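Local coordinates for hydrogenase maturation factor (Thermoanaerobacter tengcongensis, PDB 3VTH), which probably uses carbamoyl phosphate and ATP to carbamoylate the C-terminal cysteine of HypE during maturation of [NiFe]-hydrogenases, at residues 9-14 with 83-88. Residues are numbered along the deposited sequence; the frame is centred on the assembly and turned at random.
Sequences IQARQI and REVEVK
Q13 and R83 form an antiparallel hydrogen-bonded pair, with Q13 N to R83 O and R83 N to Q13 O both at 2.8 Å, joining strand 10-17 to the outermost strand 76-85 in the acylphosphatase-like sheet of HypF. The short segments 10-14 and 83-85 run at 135° to each other: V85 N still donates to A11 O at 3.2 Å, while a water, accepting from A11 N and donating to V85 O, stands in for the return bond. A11 O is gripped twice, since R12 NH1 reaches it at 2.9 Å from the face of the carbonyl plane opposite V85 N. Chi2 (-66°) bends the R12 chain at CD. E84 CB lies over one face of the R12 guanidinium, 4.0 Å above the plane and offset toward the rim. An alanine at R12 would probably cost A11 O its second donor, and E84 CB the guanidinium face it lies over. On the other side of the sheet, V85 CG1 packs on Q13 CB, while V85 CG2 meets A11 CB at 3.6 Å. R83 runs alongside Q13, its NH1 hydrogen-bonded to Q81 OE1 and, through a second water, to Q13 O, with that water in the guanidinium plane, 3.0 Å from R83 NH1.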
ATOM      1  N   ILE A   9     -28.642  16.575  38.060  1.00 42.48           N
ATOM      2  CA  ILE A   9     -27.960  15.443  37.473  1.00 41.23           C
ATOM      3  C   ILE A   9     -28.692  15.013  36.206  1.00 41.55           C
ATOM      4  O   ILE A   9     -29.905  14.816  36.212  1.00 42.01           O
ATOM      5  CB  ILE A   9     -27.806  14.287  38.512  1.00 41.24           C
ATOM      6  CG1 ILE A   9     -27.137  14.798  39.812  1.00 42.50           C
ATOM      7  CG2 ILE A   9     -27.079  13.072  37.903  1.00 39.07           C
ATOM      8  CD1 ILE A   9     -25.650  15.303  39.665  1.00 41.66           C
ATOM      9  N   GLN A  10     -27.939  14.915  35.115  1.00 40.67           N
ATOM     10  CA  GLN A  10     -28.462  14.446  33.842  1.00 41.77           C
ATOM     11  C   GLN A  10     -27.638  13.238  33.408  1.00 39.28           C
ATOM     12  O   GLN A  10     -26.587  12.961  33.986  1.00 37.42           O
ATOM     13  CB  GLN A  10     -28.352  15.537  32.775  1.00 42.73           C
ATOM     14  CG  GLN A  10     -29.378  16.656  32.887  1.00 50.05           C
ATOM     15  CD  GLN A  10     -29.547  17.375  31.559  1.00 56.63           C
ATOM     16  OE1 GLN A  10     -28.941  18.421  31.329  1.00 60.64           O
ATOM     17  NE2 GLN A  10     -30.344  16.791  30.661  1.00 58.28           N
ATOM     18  N   ALA A  11     -28.121  12.524  32.397  1.00 38.65           N
ATOM     19  CA  ALA A  11     -27.399  11.372  31.879  1.00 37.12           C
ATOM     20  C   ALA A  11     -27.318  11.412  30.360  1.00 36.33           C
ATOM     21  O   ALA A  11     -28.263  11.811  29.684  1.00 37.52           O
ATOM     22  CB  ALA A  11     -28.048  10.078  32.356  1.00 37.62           C
ATOM     23  N   ARG A  12     -26.171  11.011  29.828  1.00 34.94           N
ATOM     24  CA  ARG A  12     -25.996  10.907  28.388  1.00 35.02           C
ATOM     25  C   ARG A  12     -25.398   9.560  28.021  1.00 34.01           C
ATOM     26  O   ARG A  12     -24.513   9.071  28.701  1.00 31.98           O
ATOM     27  CB  ARG A  12     -25.067  12.012  27.869  1.00 35.09           C
ATOM     28  CG  ARG A  12     -25.608  13.416  28.003  1.00 36.18           C
ATOM     29  CD  ARG A  12     -26.811  13.638  27.124  1.00 40.08           C
ATOM     30  NE  ARG A  12     -27.282  15.018  27.226  1.00 44.59           N
ATOM     31  CZ  ARG A  12     -28.127  15.460  28.153  1.00 47.63           C
ATOM     32  NH1 ARG A  12     -28.615  14.634  29.077  1.00 46.67           N
ATOM     33  NH2 ARG A  12     -28.490  16.736  28.149  1.00 51.63           N
ATOM     34  N   GLN A  13     -25.898   8.960  26.945  1.00 34.74           N
ATOM     35  CA  GLN A  13     -25.230   7.807  26.358  1.00 34.54           C
ATOM     36  C   GLN A  13     -24.482   8.298  25.131  1.00 33.66           C
ATOM     37  O   GLN A  13     -25.045   9.035  24.319  1.00 34.41           O
ATOM     38  CB  GLN A  13     -26.247   6.736  25.985  1.00 36.00           C
ATOM     39  CG  GLN A  13     -25.672   5.574  25.198  1.00 37.94           C
ATOM     40  CD  GLN A  13     -26.773   4.779  24.530  1.00 42.37           C
ATOM     41  OE1 GLN A  13     -27.841   4.579  25.110  1.00 45.13           O
ATOM     42  NE2 GLN A  13     -26.530   4.339  23.303  1.00 42.90           N
ATOM     43  N   ILE A  14     -23.213   7.907  25.018  1.00 32.52           N
ATOM     44  CA  ILE A  14     -22.334   8.359  23.944  1.00 32.07           C
ATOM     45  C   ILE A  14     -21.707   7.150  23.234  1.00 31.45           C
ATOM     46  O   ILE A  14     -21.086   6.302  23.869  1.00 30.63           O
ATOM     47  CB  ILE A  14     -21.224   9.322  24.474  1.00 31.52           C
ATOM     48  CG1 ILE A  14     -21.847  10.530  25.199  1.00 32.54           C
ATOM     49  CG2 ILE A  14     -20.312   9.806  23.318  1.00 30.99           C
ATOM     50  CD1 ILE A  14     -20.903  11.247  26.173  1.00 34.07           C
ATOM     51  N   ARG A  83     -26.921  10.769  23.179  1.00 39.56           N
ATOM     52  CA  ARG A  83     -28.354  10.639  23.472  1.00 42.77           C
ATOM     53  C   ARG A  83     -28.625  10.988  24.937  1.00 42.40           C
ATOM     54  O   ARG A  83     -27.845  10.625  25.815  1.00 40.28           O
ATOM     55  CB  ARG A  83     -28.819   9.196  23.245  1.00 43.33           C
ATOM     56  CG  ARG A  83     -28.833   8.698  21.799  1.00 48.27           C
ATOM     57  CD  ARG A  83     -28.790   7.161  21.797  1.00 53.28           C
ATOM     58  NE  ARG A  83     -29.173   6.549  20.521  1.00 58.50           N
ATOM     59  CZ  ARG A  83     -28.322   6.122  19.586  1.00 59.09           C
ATOM     60  NH1 ARG A  83     -27.013   6.250  19.748  1.00 57.29           N
ATOM     61  NH2 ARG A  83     -28.792   5.570  18.471  1.00 61.99           N
ATOM     62  N   GLU A  84     -29.736  11.676  25.177  1.00 44.41           N
ATOM     63  CA  GLU A  84     -30.284  11.896  26.522  1.00 45.73           C
ATOM     64  C   GLU A  84     -30.902  10.587  27.025  1.00 45.35           C
ATOM     65  O   GLU A  84     -31.710   9.980  26.332  1.00 46.78           O
ATOM     66  CB  GLU A  84     -31.357  12.999  26.477  1.00 48.38           C
ATOM     67  CG  GLU A  84     -32.024  13.301  27.834  1.00 53.13           C
ATOM     68  CD  GLU A  84     -33.422  13.965  27.747  1.00 60.13           C
ATOM     69  OE1 GLU A  84     -34.081  13.958  26.674  1.00 63.94           O
ATOM     70  OE2 GLU A  84     -33.878  14.492  28.788  1.00 63.11           O
ATOM     71  N   VAL A  85     -30.500  10.134  28.209  1.00 43.76           N
ATOM     72  CA  VAL A  85     -31.062   8.910  28.799  1.00 43.79           C
ATOM     73  C   VAL A  85     -31.446   9.191  30.238  1.00 44.83           C
ATOM     74  O   VAL A  85     -31.086  10.236  30.773  1.00 43.88           O
ATOM     75  CB  VAL A  85     -30.081   7.692  28.736  1.00 42.20           C
ATOM     76  CG1 VAL A  85     -29.827   7.268  27.294  1.00 40.51           C
ATOM     77  CG2 VAL A  85     -28.754   7.980  29.466  1.00 39.36           C
ATOM     78  N   GLU A  86     -32.172   8.271  30.864  1.00 46.74           N
ATOM     79  CA  GLU A  86     -32.563   8.443  32.271  1.00 48.37           C
ATOM     80  C   GLU A  86     -31.368   8.189  33.196  1.00 46.10           C
ATOM     81  O   GLU A  86     -30.466   7.429  32.857  1.00 44.11           O
ATOM     82  CB  GLU A  86     -33.726   7.521  32.644  1.00 50.74           C
ATOM     83  CG  GLU A  86     -34.916   7.552  31.673  1.00 57.63           C
ATOM     84  CD  GLU A  86     -35.308   8.963  31.212  1.00 62.36           C
ATOM     85  OE1 GLU A  86     -35.059   9.286  30.021  1.00 64.49           O
ATOM     86  OE2 GLU A  86     -35.846   9.742  32.030  1.00 63.85           O
ATOM     87  N   VAL A  87     -31.372   8.842  34.351  1.00 46.09           N
ATOM     88  CA  VAL A  87     -30.319   8.684  35.356  1.00 44.94           C
ATOM     89  C   VAL A  87     -30.474   7.352  36.107  1.00 45.69           C
ATOM     90  O   VAL A  87     -31.569   7.003  36.540  1.00 46.61           O
ATOM     91  CB  VAL A  87     -30.357   9.865  36.354  1.00 45.48           C
ATOM     92  CG1 VAL A  87     -29.355   9.670  37.504  1.00 44.12           C
ATOM     93  CG2 VAL A  87     -30.117  11.183  35.614  1.00 45.34           C
ATOM     94  N   LYS A  88     -29.373   6.616  36.252  1.00 44.27           N
ATOM     95  CA  LYS A  88     -29.398   5.325  36.959  1.00 45.38           C
ATOM     96  C   LYS A  88     -28.867   5.439  38.381  1.00 45.05           C
ATOM     97  O   LYS A  88     -28.950   4.484  39.156  1.00 45.82           O
ATOM     98  CB  LYS A  88     -28.560   4.289  36.206  1.00 44.49           C
ATOM     99  CG  LYS A  88     -29.188   3.782  34.926  1.00 47.35           C
ATOM    100  CD  LYS A  88     -28.353   2.656  34.334  1.00 49.88           C
ATOM    101  CE  LYS A  88     -28.876   2.255  32.969  1.00 52.60           C
ATOM    102  NZ  LYS A  88     -28.430   3.236  31.946  1.00 53.58           N
TER
HETATM  103  O   HOH W   1     -30.984  12.751  31.706  1.00 18.13           O
HETATM  104  O   HOH W   2     -25.430   7.723  21.872  1.00 27.38           O